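Local coordinates for protein CBIX (Paracoccus pantotrophus, PDB 4CCS) that probably catalyses the last step of siroheme biosynthesis, inserting ferrous iron into sirohydrochlorin as a CbiX-type chelatase, at residues P61-T66 and S72-R77. Residues are numbered along the deposited sequence; the frame is centred on the assembly and turned at random.
Sequences PLFMAT and SELPRR
OE2 of E73, the residue just before the L74 that meets F63, accepts three N-H groups from two arginines. R77 holds it side-on with two nitrogens, its NE lying 2.8 Å and its NH2 3.0 Å from E73 OE2, and both approach on the anti side of the carboxylate, tilted out of its plane. R76 works differently. Its NH2 reaches E73 OE2 on the syn side, also tilted from the plane, over 3.2 Å in a nearly straight bond (171°), while its NE meets E73 OE1 at 3.3 Å from above the carboxylate plane. Two guanidinium groups thus fix the rotation of one buried carboxylate, and their positive charges would be expected to stabilise its ionised form. The neighbouring L74 makes the contact across the segments, a wholly apolar one that joins helix 68-80 to the end of strand 57-61 and the loop that follows. Strand 57-61, this helix and the adjacent parallel strand 87-88 make a beta-alpha-beta crossover in one of the two similar alpha/beta lobes expected of a class II chelatase. L74 points its CB at the strand end; chi1 of -167° carries CG on away from the backbone N, and CD2 lies 3.8 Å from F63 CE2, oblique to the ring. The same methyl stands 4.4 Å from P61 CB, a looser touch. P61 CB in turn sits 3.6 Å above the F63 ring plane, over its centre; the inverse gamma turn centred on L62 lies between them in the chain and is consistent with this close return. The ring also stacks with H10 and meets F69 nearly at right angles, whereas P61 and P75 both rest against I88 of the next strand.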
loop_
_atom_site.group_PDB
_atom_site.type_symbol
_atom_site.label_atom_id
_atom_site.label_comp_id
_atom_site.label_asym_id
_atom_site.label_seq_id
_atom_site.Cartn_x
_atom_site.Cartn_y
_atom_site.Cartn_z
ATOM N N PRO A 61 0.444 -6.042 8.604
ATOM C CA PRO A 61 0.756 -6.456 7.231
ATOM C C PRO A 61 0.623 -5.316 6.217
ATOM O O PRO A 61 -0.424 -4.666 6.136
ATOM C CB PRO A 61 -0.231 -7.597 6.964
ATOM C CG PRO A 61 -1.375 -7.383 7.928
ATOM C CD PRO A 61 -0.951 -6.379 8.975
ATOM N N LEU A 62 1.677 -5.094 5.410
ATOM C CA LEU A 62 1.638 -4.086 4.337
ATOM C C LEU A 62 0.926 -4.664 3.094
ATOM O O LEU A 62 1.471 -4.644 1.989
ATOM C CB LEU A 62 3.062 -3.609 3.978
ATOM C CG LEU A 62 3.812 -2.764 5.012
ATOM C CD1 LEU A 62 5.233 -2.463 4.524
ATOM C CD2 LEU A 62 3.090 -1.441 5.287
ATOM N N PHE A 63 -0.266 -5.234 3.290
ATOM C CA PHE A 63 -1.039 -5.849 2.205
ATOM C C PHE A 63 -2.164 -4.902 1.787
ATOM O O PHE A 63 -2.558 -4.054 2.588
ATOM C CB PHE A 63 -1.577 -7.231 2.619
ATOM C CG PHE A 63 -0.580 -8.232 3.185
ATOM C CD1 PHE A 63 0.793 -8.065 2.999
ATOM C CD2 PHE A 63 -1.021 -9.377 3.847
ATOM C CE1 PHE A 63 1.708 -8.996 3.511
ATOM C CE2 PHE A 63 -0.106 -10.303 4.365
ATOM C CZ PHE A 63 1.251 -10.109 4.190
ATOM N N MET A 64 -2.663 -5.026 0.538
ATOM C CA MET A 64 -3.715 -4.136 0.017
ATOM C C MET A 64 -5.141 -4.529 0.419
ATOM O O MET A 64 -6.049 -3.697 0.336
ATOM C CB MET A 64 -3.613 -3.984 -1.518
ATOM C CG MET A 64 -2.279 -3.407 -2.009
ATOM S SD MET A 64 -1.566 -2.033 -1.057
ATOM C CE MET A 64 -2.767 -0.728 -1.332
ATOM N N ALA A 65 -5.351 -5.788 0.808
ATOM C CA ALA A 65 -6.669 -6.287 1.235
ATOM C C ALA A 65 -6.515 -7.529 2.100
ATOM O O ALA A 65 -5.411 -8.060 2.235
ATOM C CB ALA A 65 -7.543 -6.605 0.016
ATOM N N THR A 66 -7.628 -7.961 2.712
ATOM C CA THR A 66 -7.747 -9.175 3.514
ATOM C C THR A 66 -8.065 -10.302 2.500
ATOM O O THR A 66 -8.603 -10.019 1.429
ATOM C CB THR A 66 -8.849 -8.942 4.579
ATOM O OG1 THR A 66 -8.447 -7.861 5.423
ATOM C CG2 THR A 66 -9.138 -10.168 5.440
ATOM N N SER A 72 -5.266 -17.421 6.171
ATOM C CA SER A 72 -4.710 -18.774 6.235
ATOM C C SER A 72 -3.185 -18.890 6.093
ATOM O O SER A 72 -2.570 -19.586 6.904
ATOM C CB SER A 72 -5.387 -19.669 5.201
ATOM O OG SER A 72 -6.798 -19.650 5.349
ATOM N N GLU A 73 -2.582 -18.257 5.061
ATOM C CA GLU A 73 -1.145 -18.364 4.792
ATOM C C GLU A 73 -0.262 -17.739 5.874
ATOM O O GLU A 73 0.570 -18.445 6.445
ATOM C CB GLU A 73 -0.782 -17.825 3.396
ATOM C CG GLU A 73 0.633 -18.161 2.925
ATOM C CD GLU A 73 1.072 -19.617 2.858
ATOM O OE1 GLU A 73 0.224 -20.528 3.010
ATOM O OE2 GLU A 73 2.283 -19.844 2.643
ATOM N N LEU A 74 -0.417 -16.427 6.130
ATOM C CA LEU A 74 0.346 -15.707 7.153
ATOM C C LEU A 74 0.195 -16.378 8.542
ATOM O O LEU A 74 1.228 -16.556 9.178
ATOM C CB LEU A 74 0.024 -14.195 7.159
ATOM C CG LEU A 74 0.946 -13.245 7.941
ATOM C CD1 LEU A 74 2.400 -13.335 7.478
ATOM C CD2 LEU A 74 0.467 -11.813 7.811
ATOM N N PRO A 75 -1.028 -16.865 8.964
ATOM C CA PRO A 75 -1.118 -17.590 10.241
ATOM C C PRO A 75 -0.328 -18.911 10.230
ATOM O O PRO A 75 0.230 -19.281 11.262
ATOM C CB PRO A 75 -2.618 -17.836 10.409
ATOM C CG PRO A 75 -3.252 -16.730 9.700
ATOM C CD PRO A 75 -2.377 -16.453 8.516
ATOM N N ARG A 76 -0.269 -19.603 9.069
ATOM C CA ARG A 76 0.472 -20.857 8.896
ATOM C C ARG A 76 1.985 -20.584 8.973
ATOM O O ARG A 76 2.682 -21.277 9.712
ATOM C CB ARG A 76 0.085 -21.543 7.570
ATOM C CG ARG A 76 0.627 -22.963 7.403
ATOM C CD ARG A 76 0.590 -23.421 5.954
ATOM N NE ARG A 76 1.545 -22.693 5.115
ATOM C CZ ARG A 76 2.786 -23.096 4.862
ATOM N NH1 ARG A 76 3.241 -24.232 5.377
ATOM N NH2 ARG A 76 3.582 -22.369 4.088
ATOM N N ARG A 77 2.476 -19.545 8.258
ATOM C CA ARG A 77 3.887 -19.132 8.276
ATOM C C ARG A 77 4.342 -18.609 9.658
ATOM O O ARG A 77 5.545 -18.615 9.942
ATOM C CB ARG A 77 4.182 -18.111 7.170
ATOM C CG ARG A 77 4.492 -18.765 5.836
ATOM C CD ARG A 77 4.894 -17.763 4.777
ATOM N NE ARG A 77 4.334 -18.135 3.479
ATOM C CZ ARG A 77 4.531 -17.467 2.348
ATOM N NH1 ARG A 77 5.294 -16.379 2.333
ATOM N NH2 ARG A 77 3.971 -17.883 1.221
#